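Local coordinates for protein 6-aminohexanoate-cyclic-dimer hydrolase (Arthrobacter sp., PDB 3A2Q) that hydrolyses the cyclic dimer of 6-aminohexanoate, a nylon-6 byproduct, to the linear dimer, as a member of the amidase family, at residues H99-F103 with I194-L199; K52-S57 with F112-G116; F271-C277 with P387-Q392. The protein carries 1 engineered substitution. All coordinates share one frame. Residue numbers count along the deposited sequence, not the author numbering.

All three interactions belong to one amidase fold, built round a mixed sheet of 11 strands. Interactions 1 and 2 are neighbours: their centres are 18 Å apart and their nearest atoms about 5 Å. Helix 102-110, which begins in interaction 1, is followed in the chain by strand 113-118 of interaction 2, and the segments alternate along the chain (52-57, 99-103, 112-116, 194-199). Interaction 3 follows in series, its centre 35 and 39 Å from those of interactions 1 and 2, on the opposite side of the chain's centre. Its segment 387-392 leaves strand 383-387, seven places across the sheet from 113-118. Distant parts of one sheet are thus each tied to loops or helices remote in sequence.

Interaction 1 (H99-F103 with I194-L199); sequences HDAYF and ISPGPL
The N-terminal end of helix 102-110 is met by a proline-rich loop of the amidase fold, 194-199, running nearly antiparallel to 99-103: the end-to-end directions of the two segments differ by 164°, with A101 opposite G197 (CA atoms 5.9 Å apart) and F103 opposite S195 (6.7 Å). A101 is the N-cap; Y102 and F103 begin the helix. The loop starts with I194 (chi1 m), whose CG2 lies 3.7 Å from F103 CD1 at the ring edge. F103 is a t rotamer, and its side chain is about 9 Å from that of K72, a charge-relay residue by similarity. At S195 (chi1 t) an ST turn forms, OG accepting from G197 N at 3.1 Å; OG also bonds D236 and lies 3.5 Å from Y102 CD1, near the ring plane. P196 turns away. G197 (phi/psi -80/-173) supplies the direct backbone bond, Y102 N to G197 O at 2.9 Å and 164°. Water 2 extends this link, accepting from F103 N (2.8 Å) and donating to S195 O (2.6 Å) and G197 O (2.8 Å), so one amide reaches the loop directly and the next, F103 N, through this water. A beta carbon built on G197 would lie 3.4 Å from Y102 CE1. P198 follows a cis peptide and lays CD over the Y102 ring, 3.7 Å from its centroid and 6° off the normal, a CH-pi contact; Y102 chi1 is m. Finally H99, a p rotamer, brings NE2 3.7 Å from L199 CG, while water 1 bridges H99 NE2 at 3.1 Å and L199 N at 2.9 Å.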
# COMPACT_ATOMS: atom_id res chain seq x y z
N HIS A 99 2.20 21.20 -8.77
CA HIS A 99 3.44 21.03 -8.02
C HIS A 99 3.82 19.56 -7.81
O HIS A 99 3.06 18.66 -8.15
CB HIS A 99 3.32 21.69 -6.66
CG HIS A 99 2.35 21.01 -5.74
ND1 HIS A 99 0.99 21.13 -5.88
CD2 HIS A 99 2.55 20.14 -4.72
CE1 HIS A 99 0.39 20.37 -4.98
NE2 HIS A 99 1.31 19.77 -4.26
N ASP A 100 5.00 19.35 -7.23
CA ASP A 100 5.49 18.01 -6.91
C ASP A 100 5.31 17.79 -5.41
O ASP A 100 5.56 18.69 -4.60
CB ASP A 100 6.99 17.87 -7.20
CG ASP A 100 7.30 17.68 -8.68
OD1 ASP A 100 6.48 17.06 -9.39
OD2 ASP A 100 8.38 18.14 -9.11
N ALA A 101 4.86 16.60 -5.03
CA ALA A 101 4.71 16.29 -3.61
C ALA A 101 6.13 16.05 -3.12
O ALA A 101 7.01 15.76 -3.91
CB ALA A 101 3.87 15.04 -3.42
N TYR A 102 6.35 16.18 -1.81
CA TYR A 102 7.69 15.95 -1.27
C TYR A 102 8.20 14.56 -1.68
O TYR A 102 9.36 14.40 -2.02
CB TYR A 102 7.67 16.07 0.25
CG TYR A 102 7.45 17.47 0.77
CD1 TYR A 102 6.61 17.71 1.86
CD2 TYR A 102 8.12 18.57 0.20
CE1 TYR A 102 6.42 18.99 2.36
CE2 TYR A 102 7.94 19.86 0.71
CZ TYR A 102 7.09 20.06 1.79
OH TYR A 102 6.92 21.33 2.33
N PHE A 103 7.31 13.57 -1.63
CA PHE A 103 7.68 12.20 -2.00
C PHE A 103 8.29 12.18 -3.40
O PHE A 103 9.34 11.59 -3.62
CB PHE A 103 6.44 11.28 -1.98
CG PHE A 103 6.76 9.82 -2.21
CD1 PHE A 103 6.98 8.97 -1.14
CD2 PHE A 103 6.84 9.31 -3.50
CE1 PHE A 103 7.28 7.62 -1.34
CE2 PHE A 103 7.14 7.96 -3.72
CZ PHE A 103 7.36 7.12 -2.64
N ILE A 194 6.84 8.69 6.37
CA ILE A 194 6.89 9.28 5.04
C ILE A 194 5.92 10.44 4.88
O ILE A 194 4.73 10.28 5.11
CB ILE A 194 6.56 8.24 3.95
CG1 ILE A 194 7.49 7.03 4.08
CG2 ILE A 194 6.67 8.87 2.56
CD1 ILE A 194 7.27 5.95 3.03
N SER A 195 6.43 11.60 4.47
CA SER A 195 5.57 12.76 4.30
C SER A 195 4.67 12.69 3.08
O SER A 195 5.12 12.35 1.99
CB SER A 195 6.41 14.03 4.20
OG SER A 195 5.57 15.14 3.95
N PRO A 196 3.37 13.02 3.25
CA PRO A 196 2.38 13.02 2.17
C PRO A 196 2.16 14.47 1.71
O PRO A 196 1.28 14.74 0.89
CB PRO A 196 1.14 12.47 2.85
CG PRO A 196 1.23 13.15 4.19
CD PRO A 196 2.70 13.05 4.56
N GLY A 197 2.95 15.38 2.27
CA GLY A 197 2.82 16.80 1.95
C GLY A 197 3.48 17.24 0.65
O GLY A 197 4.00 16.42 -0.10
N PRO A 198 3.51 18.56 0.38
CA PRO A 198 2.98 19.67 1.20
C PRO A 198 1.46 19.74 1.37
O PRO A 198 0.96 20.45 2.25
CB PRO A 198 3.53 20.91 0.50
CG PRO A 198 3.66 20.47 -0.93
CD PRO A 198 4.21 19.08 -0.80
N LEU A 199 0.71 19.04 0.53
CA LEU A 199 -0.74 19.06 0.64
C LEU A 199 -1.20 18.40 1.93
O LEU A 199 -0.48 17.59 2.52
CB LEU A 199 -1.39 18.34 -0.54
CG LEU A 199 -1.49 19.07 -1.88
CD1 LEU A 199 -1.99 18.11 -2.96
CD2 LEU A 199 -2.44 20.25 -1.74
O HOH W 1 1.67 17.84 -1.91
O HOH W 2 4.87 13.72 -0.26

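Interaction 2 (K52-S57 with F112-G116); sequences KARRES and FVLLG
Helix 50-59 packs against strand 113-118, one place in from the edge of the sheet, as an antiparallel helix-on-strand contact. The short segment axes approach to 6.8 Å at 169°, and A53 stands nearest L115 (CA atoms 5.1 Å apart). K52 (chi1 t) lays its aliphatic chain over L114, CD to CD2 4.1 Å, while NZ goes on to a salt bridge with D81. A53 packs closely: CB is 3.4 Å from L114 O and 4.1 Å from L115 CD1, and its small side chain is consistent with the 6.8 Å approach. One helical turn after K52, E56 (chi1 m, chi2 t) reaches the strand backbone; L114 N donates to OE1 at 2.8 Å and 165°. This amide faces the helix, whereas V113 and L115 both bond Y69 of strand 68-72, with V67 and L49 as their further backbone partners. Water 3 completes the polar end, donating to E56 OE1 at 2.7 Å and to F112 O at 2.6 Å. At S57, CA rests 3.7 Å from V113 CG1.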
# COMPACT_ATOMS: atom_id res chain seq x y z
N LYS A 52 8.42 12.51 -19.72
CA LYS A 52 9.03 13.04 -18.51
C LYS A 52 10.09 12.05 -18.05
O LYS A 52 11.19 12.44 -17.66
CB LYS A 52 7.99 13.22 -17.40
CG LYS A 52 8.63 13.52 -16.04
CD LYS A 52 7.60 13.84 -14.96
CE LYS A 52 6.99 15.22 -15.16
NZ LYS A 52 6.15 15.62 -13.99
N ALA A 53 9.76 10.77 -18.10
CA ALA A 53 10.70 9.74 -17.69
C ALA A 53 11.98 9.84 -18.51
O ALA A 53 13.08 9.61 -18.01
CB ALA A 53 10.08 8.36 -17.86
N ARG A 54 11.82 10.21 -19.78
CA ARG A 54 12.96 10.33 -20.68
C ARG A 54 13.80 11.56 -20.39
O ARG A 54 15.02 11.53 -20.55
CB ARG A 54 12.48 10.34 -22.13
CG ARG A 54 12.13 8.95 -22.65
CD ARG A 54 11.30 9.01 -23.91
NE ARG A 54 11.06 7.68 -24.46
CZ ARG A 54 9.99 7.34 -25.17
NH1 ARG A 54 9.04 8.24 -25.41
NH2 ARG A 54 9.86 6.10 -25.63
N ARG A 55 13.16 12.65 -19.96
CA ARG A 55 13.87 13.88 -19.65
C ARG A 55 14.64 13.70 -18.34
O ARG A 55 15.80 14.08 -18.23
CB ARG A 55 12.91 15.05 -19.47
CG ARG A 55 11.83 15.19 -20.53
CD ARG A 55 10.83 16.25 -20.09
NE ARG A 55 9.59 16.22 -20.86
CZ ARG A 55 8.51 16.94 -20.55
NH1 ARG A 55 8.53 17.74 -19.49
NH2 ARG A 55 7.42 16.86 -21.30
N GLU A 56 13.96 13.14 -17.34
CA GLU A 56 14.58 12.94 -16.03
C GLU A 56 15.73 11.95 -16.09
O GLU A 56 16.70 12.08 -15.35
CB GLU A 56 13.53 12.44 -15.02
CG GLU A 56 12.27 13.28 -14.95
CD GLU A 56 11.35 12.87 -13.82
OE1 GLU A 56 11.33 11.67 -13.46
OE2 GLU A 56 10.62 13.73 -13.30
N SER A 57 15.63 10.96 -16.97
CA SER A 57 16.68 9.96 -17.09
C SER A 57 18.02 10.57 -17.48
O SER A 57 19.08 10.17 -16.98
CB SER A 57 16.29 8.90 -18.12
OG SER A 57 17.32 7.92 -18.23
N PHE A 112 15.66 8.27 -9.32
CA PHE A 112 14.54 7.54 -9.90
C PHE A 112 13.87 8.40 -10.98
O PHE A 112 13.92 9.62 -10.91
CB PHE A 112 13.50 7.22 -8.81
CG PHE A 112 13.92 6.11 -7.88
CD1 PHE A 112 13.88 4.78 -8.30
CD2 PHE A 112 14.34 6.38 -6.58
CE1 PHE A 112 14.26 3.74 -7.43
CE2 PHE A 112 14.71 5.36 -5.71
CZ PHE A 112 14.67 4.04 -6.14
N VAL A 113 13.26 7.76 -11.97
CA VAL A 113 12.58 8.50 -13.03
C VAL A 113 11.09 8.15 -13.00
O VAL A 113 10.71 6.98 -12.97
CB VAL A 113 13.18 8.19 -14.45
CG1 VAL A 113 14.69 8.38 -14.42
CG2 VAL A 113 12.83 6.78 -14.89
N LEU A 114 10.24 9.18 -12.98
CA LEU A 114 8.79 8.98 -12.93
C LEU A 114 8.28 8.44 -14.26
O LEU A 114 8.16 9.18 -15.24
CB LEU A 114 8.08 10.29 -12.59
CG LEU A 114 6.57 10.19 -12.43
CD1 LEU A 114 6.23 9.07 -11.47
CD2 LEU A 114 6.01 11.52 -11.93
N LEU A 115 7.96 7.15 -14.28
CA LEU A 115 7.48 6.47 -15.48
C LEU A 115 5.99 6.66 -15.76
O LEU A 115 5.57 6.61 -16.92
CB LEU A 115 7.78 4.97 -15.39
CG LEU A 115 7.53 4.13 -16.64
CD1 LEU A 115 8.45 4.62 -17.77
CD2 LEU A 115 7.80 2.66 -16.34
N GLY A 116 5.20 6.88 -14.72
CA GLY A 116 3.77 7.06 -14.91
C GLY A 116 2.97 6.88 -13.63
O GLY A 116 3.54 6.69 -12.56
O HOH W 3 11.78 11.04 -10.83

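Interaction 3 (F271-C277 with P387-Q392); sequences FALDPEC and PTVTRQ
Here the start of helix 275-290 and the residues leading into it fit into the bent loop that leaves strand 383-387, in the amidase fold. T388 (phi/psi -73/-46) and T390 (-108/4) bend the loop, while V389 and R391 stay extended; L273 is nearest T390 and D274 nearest R391, with CA atoms 5.3 and 5.1 Å apart, and C277 nearest P387 at 5.7 Å. The main knob is C277 (chi1 m): its SG enters the hollow of the bend, 3.5 Å from V389 O and 3.8 Å from R391 O. In return the P387 ring fits against both L273 and C277, with CG 4.0 Å from L273 CD2 and 3.3 Å from C277 O, and CB 4.0 Å from C277 CB. L273 CD1 presses on T390, 3.6 Å from its CA, and F271 CE1 lies 3.3 Å from T390 OG1, whose hydroxyl bonds Q420. D274 N donates to T390 O at 3.0 Å and 164°. D274 (chi1 t) is the helix N-cap: OD2 accepts from C277 N at 3.0 Å. Q392, chi1 and chi2 both m, curls back over this end, and its NE2 donates to D274 OD2 and E276 OE1, each at 3.0 Å. E276 OE2 bonds S444. R391 sends its guanidinium to a salt bridge with E398. The loop continues to Q411 and F414 of the ligand pocket; V389 is about 11 Å from the ligand. The polar part includes a neutral amide shared by two carboxylates; since D274 OD2 accepts from both C277 N and Q392 NE2, capping and docking are probably coupled, without a cross-segment ion pair.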
# COMPACT_ATOMS: atom_id res chain seq x y z
N PHE A 271 -15.95 -14.45 11.16
CA PHE A 271 -15.74 -15.16 9.90
C PHE A 271 -14.53 -16.07 10.10
O PHE A 271 -13.69 -15.80 10.95
CB PHE A 271 -15.56 -14.21 8.71
CG PHE A 271 -14.34 -13.33 8.80
CD1 PHE A 271 -13.06 -13.86 8.63
CD2 PHE A 271 -14.47 -11.97 9.05
CE1 PHE A 271 -11.94 -13.05 8.72
CE2 PHE A 271 -13.36 -11.15 9.15
CZ PHE A 271 -12.08 -11.69 8.98
N ALA A 272 -14.45 -17.14 9.32
CA ALA A 272 -13.34 -18.08 9.46
C ALA A 272 -12.15 -17.69 8.60
O ALA A 272 -12.29 -17.41 7.41
CB ALA A 272 -13.80 -19.49 9.10
N LEU A 273 -10.97 -17.67 9.21
CA LEU A 273 -9.77 -17.34 8.47
C LEU A 273 -9.54 -18.45 7.45
O LEU A 273 -9.59 -19.64 7.80
CB LEU A 273 -8.57 -17.23 9.41
CG LEU A 273 -7.20 -17.05 8.75
CD1 LEU A 273 -7.17 -15.72 8.00
CD2 LEU A 273 -6.11 -17.10 9.81
N ASP A 274 -9.31 -18.08 6.20
CA ASP A 274 -9.04 -19.05 5.15
C ASP A 274 -7.86 -19.93 5.55
O ASP A 274 -6.80 -19.43 5.89
CB ASP A 274 -8.70 -18.33 3.84
CG ASP A 274 -8.32 -19.30 2.74
OD1 ASP A 274 -9.22 -19.94 2.17
OD2 ASP A 274 -7.11 -19.43 2.44
N PRO A 275 -8.04 -21.26 5.50
CA PRO A 275 -6.99 -22.22 5.87
C PRO A 275 -5.65 -22.03 5.17
O PRO A 275 -4.59 -22.22 5.78
CB PRO A 275 -7.61 -23.58 5.54
CG PRO A 275 -9.10 -23.32 5.66
CD PRO A 275 -9.25 -21.96 5.05
N GLU A 276 -5.68 -21.68 3.89
CA GLU A 276 -4.44 -21.50 3.14
C GLU A 276 -3.72 -20.24 3.58
O GLU A 276 -2.50 -20.21 3.62
CB GLU A 276 -4.72 -21.47 1.63
CG GLU A 276 -5.44 -22.73 1.14
CD GLU A 276 -5.37 -22.94 -0.36
OE1 GLU A 276 -5.26 -21.94 -1.10
OE2 GLU A 276 -5.43 -24.11 -0.79
N CYS A 277 -4.48 -19.20 3.92
CA CYS A 277 -3.87 -17.96 4.41
C CYS A 277 -3.22 -18.26 5.76
O CYS A 277 -2.09 -17.84 6.03
CB CYS A 277 -4.92 -16.87 4.57
SG CYS A 277 -5.51 -16.21 3.01
N PRO A 387 -1.50 -13.62 8.68
CA PRO A 387 -1.74 -13.50 7.24
C PRO A 387 -2.03 -12.04 6.91
O PRO A 387 -2.57 -11.32 7.74
CB PRO A 387 -2.97 -14.39 7.02
CG PRO A 387 -2.90 -15.38 8.14
CD PRO A 387 -2.45 -14.56 9.31
N THR A 388 -1.67 -11.59 5.71
CA THR A 388 -1.95 -10.21 5.35
C THR A 388 -3.45 -10.08 5.09
O THR A 388 -4.09 -9.15 5.57
CB THR A 388 -1.16 -9.77 4.11
OG1 THR A 388 0.24 -9.97 4.34
CG2 THR A 388 -1.40 -8.29 3.81
N VAL A 389 -4.00 -11.02 4.32
CA VAL A 389 -5.44 -11.01 4.03
C VAL A 389 -6.06 -12.28 4.62
O VAL A 389 -5.34 -13.24 4.92
CB VAL A 389 -5.73 -10.91 2.51
CG1 VAL A 389 -5.14 -9.63 1.97
CG2 VAL A 389 -5.18 -12.12 1.78
N THR A 390 -7.38 -12.29 4.78
CA THR A 390 -8.04 -13.44 5.40
C THR A 390 -8.86 -14.35 4.50
O THR A 390 -9.49 -15.30 4.98
CB THR A 390 -8.96 -12.98 6.54
OG1 THR A 390 -10.16 -12.42 5.99
CG2 THR A 390 -8.27 -11.92 7.39
N ARG A 391 -8.85 -14.07 3.20
CA ARG A 391 -9.62 -14.85 2.24
C ARG A 391 -8.88 -15.03 0.92
O ARG A 391 -7.86 -14.39 0.67
CB ARG A 391 -10.94 -14.14 1.93
CG ARG A 391 -10.72 -12.72 1.41
CD ARG A 391 -11.96 -12.17 0.72
NE ARG A 391 -12.28 -12.93 -0.49
CZ ARG A 391 -13.39 -12.75 -1.20
NH1 ARG A 391 -14.28 -11.84 -0.83
NH2 ARG A 391 -13.60 -13.49 -2.29
N GLN A 392 -9.42 -15.90 0.08
CA GLN A 392 -8.86 -16.15 -1.24
C GLN A 392 -9.11 -14.87 -2.03
O GLN A 392 -9.99 -14.09 -1.68
CB GLN A 392 -9.58 -17.33 -1.90
CG GLN A 392 -9.35 -18.68 -1.22
CD GLN A 392 -7.98 -19.27 -1.54
OE1 GLN A 392 -7.58 -19.32 -2.70
NE2 GLN A 392 -7.28 -19.74 -0.52
O HOH W 4 -12.33 -16.98 4.25
O HOH W 5 -7.23 -22.17 -3.69